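Side-chain contacts in proteasome accessory factor B/C (PafBC) (Paenarthrobacter aurescens, PDB 6SJ9), which is a WYL-domain transcriptional regulator of the bacterial DNA damage response, carries winged helix-turn-helix domains and so probably binds DNA: residues A[54-59]-A[457-462]; A[91-96]-A[399-404]; A[428-433]-A[463-468]. All blocks are in the same frame, centred on the assembly; numbering follows the deposited sequence.

Contact 1. Residues A[54-59]-A[457-462]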
loop_
_atom_site.group_PDB
_atom_site.type_symbol
_atom_site.label_atom_id
_atom_site.label_comp_id
_atom_site.label_asym_id
_atom_site.label_seq_id
_atom_site.Cartn_x
_atom_site.Cartn_y
_atom_site.Cartn_z
ATOM N N LYS A 54 17.807 22.153 9.557
ATOM C CA LYS A 54 16.824 23.231 9.415
ATOM C C LYS A 54 16.122 23.169 8.062
ATOM O O LYS A 54 14.902 23.382 7.976
ATOM C CB LYS A 54 17.488 24.589 9.668
ATOM C CG LYS A 54 16.480 25.746 9.743
ATOM C CD LYS A 54 17.127 27.113 10.000
ATOM C CE LYS A 54 17.342 27.294 11.505
ATOM N NZ LYS A 54 17.092 28.706 11.948
ATOM N N GLN A 55 16.857 22.807 7.002
ATOM C CA GLN A 55 16.265 22.690 5.669
ATOM C C GLN A 55 15.302 21.508 5.569
ATOM O O GLN A 55 14.406 21.510 4.709
ATOM C CB GLN A 55 17.369 22.538 4.614
ATOM C CG GLN A 55 17.936 23.831 4.034
ATOM C CD GLN A 55 17.123 24.364 2.845
ATOM O OE1 GLN A 55 16.337 23.636 2.219
ATOM N NE2 GLN A 55 17.317 25.642 2.530
ATOM N N PHE A 56 15.433 20.507 6.436
ATOM C CA PHE A 56 14.399 19.489 6.482
ATOM C C PHE A 56 13.249 19.863 7.389
ATOM O O PHE A 56 12.391 19.008 7.636
ATOM C CB PHE A 56 14.970 18.127 6.906
ATOM C CG PHE A 56 15.957 17.586 5.943
ATOM C CD1 PHE A 56 15.535 17.161 4.683
ATOM C CD2 PHE A 56 17.289 17.498 6.272
ATOM C CE1 PHE A 56 16.463 16.665 3.750
ATOM C CE2 PHE A 56 18.214 16.993 5.371
ATOM C CZ PHE A 56 17.810 16.570 4.103
ATOM N N GLY A 57 13.226 21.104 7.911
ATOM C CA GLY A 57 12.116 21.595 8.717
ATOM C C GLY A 57 12.258 21.459 10.226
ATOM O O GLY A 57 11.242 21.535 10.934
ATOM N N PHE A 58 13.469 21.209 10.734
ATOM C CA PHE A 58 13.746 21.044 12.158
ATOM C C PHE A 58 14.569 22.223 12.662
ATOM O O PHE A 58 15.684 22.456 12.187
ATOM C CB PHE A 58 14.481 19.740 12.444
ATOM C CG PHE A 58 13.710 18.533 12.029
ATOM C CD1 PHE A 58 12.614 18.128 12.759
ATOM C CD2 PHE A 58 14.081 17.801 10.899
ATOM C CE1 PHE A 58 11.855 17.031 12.346
ATOM C CE2 PHE A 58 13.339 16.689 10.498
ATOM C CZ PHE A 58 12.232 16.311 11.218
ATOM N N GLU A 59 14.020 22.983 13.593
ATOM C CA GLU A 59 14.739 24.125 14.148
ATOM C C GLU A 59 15.388 23.726 15.471
ATOM O O GLU A 59 14.706 23.365 16.440
ATOM C CB GLU A 59 13.848 25.356 14.324
ATOM C CG GLU A 59 12.439 25.142 14.911
ATOM C CD GLU A 59 11.637 26.474 15.034
ATOM O OE1 GLU A 59 12.280 27.539 15.238
ATOM O OE2 GLU A 59 10.381 26.457 14.922
ATOM N N ALA A 457 14.034 12.677 -2.596
ATOM C CA ALA A 457 12.784 12.705 -1.845
ATOM C C ALA A 457 12.677 11.554 -0.848
ATOM O O ALA A 457 12.060 11.698 0.218
ATOM C CB ALA A 457 11.604 12.605 -2.809
ATOM N N LEU A 458 13.206 10.396 -1.201
ATOM C CA LEU A 458 13.203 9.294 -0.256
ATOM C C LEU A 458 13.955 9.691 1.006
ATOM O O LEU A 458 13.475 9.479 2.118
ATOM C CB LEU A 458 13.825 8.050 -0.884
ATOM C CG LEU A 458 14.015 6.946 0.156
ATOM C CD1 LEU A 458 12.601 6.432 0.654
ATOM C CD2 LEU A 458 14.842 5.776 -0.439
ATOM N N GLU A 459 15.129 10.281 0.845
ATOM C CA GLU A 459 15.933 10.667 2.002
ATOM C C GLU A 459 15.206 11.711 2.851
ATOM O O GLU A 459 15.176 11.624 4.089
ATOM C CB GLU A 459 17.291 11.210 1.559
ATOM C CG GLU A 459 18.111 11.712 2.749
ATOM C CD GLU A 459 19.243 12.686 2.379
ATOM O OE1 GLU A 459 19.037 13.568 1.507
ATOM O OE2 GLU A 459 20.329 12.592 2.996
ATOM N N SER A 460 14.635 12.726 2.203
ATOM C CA SER A 460 14.055 13.803 2.983
ATOM C C SER A 460 12.799 13.351 3.717
ATOM O O SER A 460 12.575 13.772 4.856
ATOM C CB SER A 460 13.760 15.044 2.109
ATOM O OG SER A 460 12.653 14.862 1.244
ATOM N N VAL A 461 11.952 12.532 3.083
ATOM C CA VAL A 461 10.745 12.091 3.777
ATOM C C VAL A 461 11.120 11.112 4.900
ATOM O O VAL A 461 10.456 11.095 5.946
ATOM C CB VAL A 461 9.687 11.520 2.814
ATOM C CG1 VAL A 461 10.044 10.126 2.338
ATOM C CG2 VAL A 461 8.332 11.499 3.472
ATOM N N THR A 462 12.244 10.385 4.761
ATOM C CA THR A 462 12.712 9.510 5.845
ATOM C C THR A 462 13.112 10.322 7.084
ATOM O O THR A 462 12.708 9.997 8.202
ATOM C CB THR A 462 13.883 8.665 5.353
ATOM O OG1 THR A 462 13.397 7.839 4.290
ATOM C CG2 THR A 462 14.509 7.785 6.506
#
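F56 sets the rim of its ring against the helix that starts at A457, and S460 is the residue it meets first. The CE1 corner of F56 lies 3.6 Å from S460 CB, and the neighbouring CD1 of F56 follows at 3.8 Å from the same carbon. S460 CB sits close to the plane of the ring, so this is an edge contact with an aliphatic carbon and not a stack. Farther round, F56 CZ comes within 4.2 Å of E459 OE1. The F56 and E459 side chains cross at about a right angle, and the carboxylate is turned 73° from the ring plane.

The ring gets there because CG of F56 stands beside the backbone N, anti to the carbonyl carbon (chi1 -63°), which sends the phenyl group out toward the helix. The polar ends are engaged elsewhere. S460 OG is hydrogen-bonded to E97 OE2 of helix 95-118, while CB is the atom that meets the ring. Each oxygen of the E459 carboxylate has its own partner: OE2 is hydrogen-bonded to T5 OG1 of helix 2-17, OE1 to the backbone N of G455. Both oxygens being satisfied, the approach to F56 CZ is van der Waals contact alone. I463, on the same helix as S460, and L8 of helix 2-17 also touch F56.

Behind the ring, the backbone turns sharply. G57 has positive phi and is the C-prime residue that closes helix 39-55, with G57 N bonded to K54 O at 2.8 Å and F58 N reaching back to L53 O. F56, the first residue to leave helical angles, projects onto helix 457-469 from a Schellman motif, the classic C-terminal end of an alpha helix, and so joins the N-terminal helices to the PafC helix-turn-helix region.

Contact 2. Residues A[91-96]-A[399-404]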
loop_
_atom_site.group_PDB
_atom_site.type_symbol
_atom_site.label_atom_id
_atom_site.label_comp_id
_atom_site.label_asym_id
_atom_site.label_seq_id
_atom_site.Cartn_x
_atom_site.Cartn_y
_atom_site.Cartn_z
ATOM N N VAL A 91 4.537 17.418 9.840
ATOM C CA VAL A 91 5.538 17.564 8.786
ATOM C C VAL A 91 4.855 18.156 7.559
ATOM O O VAL A 91 3.658 17.959 7.337
ATOM C CB VAL A 91 6.243 16.224 8.410
ATOM C CG1 VAL A 91 6.786 15.467 9.654
ATOM C CG2 VAL A 91 5.334 15.320 7.618
ATOM N N SER A 92 5.609 18.912 6.776
ATOM C CA SER A 92 5.126 19.432 5.509
ATOM C C SER A 92 5.793 18.660 4.407
ATOM O O SER A 92 7.024 18.619 4.342
ATOM C CB SER A 92 5.428 20.909 5.344
ATOM O OG SER A 92 4.984 21.564 6.492
ATOM N N LEU A 93 4.992 18.083 3.526
ATOM C CA LEU A 93 5.517 17.188 2.514
ATOM C C LEU A 93 5.376 17.823 1.146
ATOM O O LEU A 93 4.358 18.442 0.852
ATOM C CB LEU A 93 4.778 15.839 2.549
ATOM C CG LEU A 93 4.988 15.037 3.837
ATOM C CD1 LEU A 93 4.271 13.697 3.786
ATOM C CD2 LEU A 93 6.488 14.847 4.066
ATOM N N THR A 94 6.419 17.707 0.333
ATOM C CA THR A 94 6.283 18.005 -1.077
ATOM C C THR A 94 5.535 16.870 -1.792
ATOM O O THR A 94 5.479 15.731 -1.310
ATOM C CB THR A 94 7.643 18.163 -1.723
ATOM O OG1 THR A 94 8.247 16.866 -1.787
ATOM C CG2 THR A 94 8.527 19.180 -0.915
ATOM N N PRO A 95 4.991 17.150 -2.982
ATOM C CA PRO A 95 4.362 16.064 -3.738
ATOM C C PRO A 95 5.283 14.876 -3.982
ATOM O O PRO A 95 4.848 13.731 -3.801
ATOM C CB PRO A 95 3.933 16.757 -5.039
ATOM C CG PRO A 95 3.699 18.265 -4.604
ATOM C CD PRO A 95 4.811 18.490 -3.598
ATOM N N ALA A 96 6.552 15.104 -4.313
ATOM C CA ALA A 96 7.470 13.994 -4.469
ATOM C C ALA A 96 7.532 13.170 -3.178
ATOM O O ALA A 96 7.292 11.957 -3.198
ATOM C CB ALA A 96 8.862 14.488 -4.883
ATOM N N ASP A 399 -5.518 11.575 3.248
ATOM C CA ASP A 399 -6.318 11.586 2.021
ATOM C C ASP A 399 -6.225 12.898 1.246
ATOM O O ASP A 399 -6.726 12.971 0.119
ATOM C CB ASP A 399 -7.801 11.292 2.326
ATOM C CG ASP A 399 -8.405 12.259 3.331
ATOM O OD1 ASP A 399 -8.517 13.462 3.011
ATOM O OD2 ASP A 399 -8.750 11.826 4.449
ATOM N N ASP A 400 -5.645 13.935 1.834
ATOM C CA ASP A 400 -5.596 15.268 1.243
ATOM C C ASP A 400 -4.170 15.655 0.865
ATOM O O ASP A 400 -3.747 16.787 1.089
ATOM C CB ASP A 400 -6.209 16.303 2.192
ATOM C CG ASP A 400 -5.671 16.205 3.638
ATOM O OD1 ASP A 400 -4.632 15.550 3.871
ATOM O OD2 ASP A 400 -6.282 16.821 4.546
ATOM N N LEU A 401 -3.385 14.704 0.363
ATOM C CA LEU A 401 -1.993 14.974 0.015
ATOM C C LEU A 401 -1.670 15.053 -1.485
ATOM O O LEU A 401 -0.835 15.873 -1.868
ATOM C CB LEU A 401 -1.119 13.899 0.685
ATOM C CG LEU A 401 0.308 14.160 1.181
ATOM C CD1 LEU A 401 0.384 15.445 1.988
ATOM C CD2 LEU A 401 0.867 12.973 1.992
ATOM N N LEU A 402 -2.271 14.214 -2.352
ATOM C CA LEU A 402 -1.926 14.147 -3.782
ATOM C C LEU A 402 -3.069 14.560 -4.704
ATOM O O LEU A 402 -4.125 13.921 -4.719
ATOM C CB LEU A 402 -1.462 12.747 -4.169
ATOM C CG LEU A 402 -0.113 12.439 -3.539
ATOM C CD1 LEU A 402 0.494 11.244 -4.159
ATOM C CD2 LEU A 402 0.783 13.631 -3.692
ATOM N N ASP A 403 -2.819 15.551 -5.552
ATOM C CA ASP A 403 -3.718 15.837 -6.668
ATOM C C ASP A 403 -3.092 15.256 -7.926
ATOM O O ASP A 403 -2.026 15.711 -8.357
ATOM C CB ASP A 403 -3.954 17.337 -6.892
ATOM C CG ASP A 403 -4.743 17.999 -5.780
ATOM O OD1 ASP A 403 -4.937 19.234 -5.872
ATOM O OD2 ASP A 403 -5.147 17.304 -4.817
ATOM N N ILE A 404 -3.801 14.310 -8.539
ATOM C CA ILE A 404 -3.347 13.563 -9.707
ATOM C C ILE A 404 -4.259 13.871 -10.898
ATOM O O ILE A 404 -5.494 13.857 -10.754
ATOM C CB ILE A 404 -3.339 12.055 -9.415
ATOM C CG1 ILE A 404 -2.396 11.816 -8.234
ATOM C CG2 ILE A 404 -2.829 11.304 -10.642
ATOM C CD1 ILE A 404 -2.573 10.526 -7.538
#
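A strand-to-helix junction, where strand 90-93 gives way to helix 95-118, presents L93 and P95 to L401 and L402 in the loop that feeds strand 404-407. One methyl each of L93 and L401 makes the apolar part of the contact: L93 CD1 and L401 CD2 lie 3.9 Å apart, and the two side chains cross obliquely. L93 is steered there by a CG placed beside its backbone N (chi1 -65°), and with chi2 at -178° the touching methyl, CD1, lies anti to CA.

The second touch is looser. L402 CD2 approaches the carbonyl P95 O at 4.1 Å, a van der Waals contact of a methyl with an oxygen that accepts a hydrogen bond from T99 OG1, one turn along the helix. Of the CA atoms, those of P95 and L402 come nearest, 6.6 Å apart.

T94 fixes the turn as N-cap of helix 95-118. Its hydroxyl caps a backbone N in the first turn while E97 OE1 bonds T94 N, a reciprocal pattern consistent with a capping box.

Around this buried patch, L93 also rests on L101 of helix 95-118 and on V461 and K464 of helix 457-469, and P95 on V360 of helix 346-360. The loop then runs into strand 404-407, which pairs with 410-413 and with 175-188, a strand of the first WYL domain.

Contact 3. Residues A[428-433]-A[463-468]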
loop_
_atom_site.group_PDB
_atom_site.type_symbol
_atom_site.label_atom_id
_atom_site.label_comp_id
_atom_site.label_asym_id
_atom_site.label_seq_id
_atom_site.Cartn_x
_atom_site.Cartn_y
_atom_site.Cartn_z
ATOM N N GLU A 428 2.771 5.706 16.016
ATOM C CA GLU A 428 2.571 4.401 15.388
ATOM C C GLU A 428 2.527 4.503 13.869
ATOM O O GLU A 428 3.107 3.664 13.175
ATOM C CB GLU A 428 1.288 3.765 15.927
ATOM C CG GLU A 428 1.353 3.335 17.429
ATOM C CD GLU A 428 1.320 4.506 18.471
ATOM O OE1 GLU A 428 1.034 5.682 18.114
ATOM O OE2 GLU A 428 1.597 4.221 19.673
ATOM N N GLU A 429 1.803 5.494 13.347
ATOM C CA GLU A 429 1.734 5.721 11.900
ATOM C C GLU A 429 3.095 6.081 11.301
ATOM O O GLU A 429 3.440 5.606 10.217
ATOM C CB GLU A 429 0.729 6.847 11.591
ATOM C CG GLU A 429 -0.741 6.467 11.895
ATOM C CD GLU A 429 -1.675 7.697 12.078
ATOM O OE1 GLU A 429 -1.199 8.873 12.151
ATOM O OE2 GLU A 429 -2.903 7.458 12.097
ATOM N N ALA A 430 3.863 6.938 11.984
ATOM C CA ALA A 430 5.201 7.292 11.513
ATOM C C ALA A 430 6.125 6.074 11.524
ATOM O O ALA A 430 6.867 5.850 10.565
ATOM C CB ALA A 430 5.790 8.412 12.377
ATOM N N ALA A 431 6.073 5.266 12.593
ATOM C CA ALA A 431 6.915 4.082 12.662
ATOM C C ALA A 431 6.558 3.105 11.556
ATOM O O ALA A 431 7.452 2.530 10.917
ATOM C CB ALA A 431 6.795 3.373 14.024
ATOM N N ALA A 432 5.261 2.894 11.321
ATOM C CA ALA A 432 4.854 1.959 10.261
ATOM C C ALA A 432 5.410 2.400 8.921
ATOM O O ALA A 432 5.983 1.602 8.167
ATOM C CB ALA A 432 3.324 1.860 10.188
ATOM N N LEU A 433 5.260 3.694 8.621
ATOM C CA LEU A 433 5.731 4.238 7.362
ATOM C C LEU A 433 7.261 4.163 7.250
ATOM O O LEU A 433 7.790 3.890 6.162
ATOM C CB LEU A 433 5.228 5.680 7.220
ATOM C CG LEU A 433 3.712 5.844 6.988
ATOM C CD1 LEU A 433 3.350 7.268 7.221
ATOM C CD2 LEU A 433 3.387 5.453 5.594
ATOM N N ILE A 463 13.845 11.411 6.886
ATOM C CA ILE A 463 14.248 12.280 7.984
ATOM C C ILE A 463 13.008 12.900 8.635
ATOM O O ILE A 463 12.871 12.912 9.858
ATOM C CB ILE A 463 15.233 13.346 7.453
ATOM C CG1 ILE A 463 16.478 12.637 6.930
ATOM C CG2 ILE A 463 15.674 14.353 8.522
ATOM C CD1 ILE A 463 17.504 13.561 6.245
ATOM N N LYS A 464 12.083 13.428 7.826
ATOM C CA LYS A 464 10.892 14.061 8.395
ATOM C C LYS A 464 10.046 13.072 9.191
ATOM O O LYS A 464 9.631 13.363 10.317
ATOM C CB LYS A 464 10.058 14.698 7.294
ATOM C CG LYS A 464 10.775 15.813 6.582
ATOM C CD LYS A 464 9.930 16.349 5.421
ATOM C CE LYS A 464 10.585 17.589 4.770
ATOM N NZ LYS A 464 9.623 18.100 3.767
ATOM N N LEU A 465 9.838 11.867 8.660
ATOM C CA LEU A 465 9.041 10.893 9.401
ATOM C C LEU A 465 9.780 10.395 10.635
ATOM O O LEU A 465 9.132 9.981 11.604
ATOM C CB LEU A 465 8.653 9.710 8.524
ATOM C CG LEU A 465 7.350 9.824 7.731
ATOM C CD1 LEU A 465 6.196 9.595 8.662
ATOM C CD2 LEU A 465 7.239 11.211 7.168
ATOM N N THR A 466 11.126 10.404 10.605
ATOM C CA THR A 466 11.902 10.054 11.791
ATOM C C THR A 466 11.595 11.013 12.940
ATOM O O THR A 466 11.458 10.593 14.092
ATOM C CB THR A 466 13.401 10.087 11.475
ATOM O OG1 THR A 466 13.732 9.070 10.521
ATOM C CG2 THR A 466 14.268 9.872 12.740
ATOM N N GLY A 467 11.471 12.302 12.639
ATOM C CA GLY A 467 11.111 13.263 13.660
ATOM C C GLY A 467 9.716 13.021 14.195
ATOM O O GLY A 467 9.440 13.304 15.358
ATOM N N ALA A 468 8.834 12.444 13.369
ATOM C CA ALA A 468 7.484 12.177 13.818
ATOM C C ALA A 468 7.390 10.887 14.608
ATOM O O ALA A 468 6.505 10.757 15.450
ATOM C CB ALA A 468 6.555 12.159 12.602
#
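A430 lies against L465 and A468, and L433 reaches over to the same leucine, in a buried contact between two helices that run roughly antiparallel. The axes of the short segments approach to 8.5 Å with a signed crossing angle of -143°, a close spacing that the small A430 permits.

Methyl-to-methyl packing comes first. The CB atoms of A430 and A468 face each other at 3.8 Å. L465 offers its CD1 branch, which touches A430 CB at 3.9 Å and, on the other helix turn, L433 CD1 at the same distance. Since A430 and L433 are three residues apart, this one methyl meets successive turns of helix 427-441. L433 comes to it with CG beside the backbone N (chi1 -70°), its side chain slanting across that of L465.

A second group of contacts joins a side chain to main chain. A430 CB sits 3.7 Å from A468 C and 3.8 Å from L465 O, while L465 CD1 in turn lies 3.8 Å from A430 CA. The alanine is therefore seated on the backbone of the opposite helix as much as on its side chains.

F425 adds to the apolar surroundings of both L433 and L465, and A105 of helix 95-118 lies against L433. On another side of helix 457-469, K464 forms a salt bridge with E97. The interface itself is held by dispersion and the exclusion of water: it brings small and branched aliphatic groups together without any charged group, and whatever selectivity it has probably rests on shape.

Overall arrangement
Followed from the N terminus, the chain leaves helix 39-55 through 54-59, opening contact 1, and soon reaches 91-96, where contact 2 opens. It then runs through the first WYL and WCX domains before 399-404 closes contact 2, which is nested inside the loop of contact 1. Contact 3 opens at 428-433, before 457-462 closes contact 1, and itself closes at 463-468, so contacts 1 and 3 cross while 2 and 3 follow in series. Helix 457-469 serves both 1 and 3, and NZ of its K464 is hydrogen-bonded to S92 O of contact 2. Contacts 1 and 2 tie the N-terminal part to the PafC helix-turn-helix region; contact 3 packs two of its helices together.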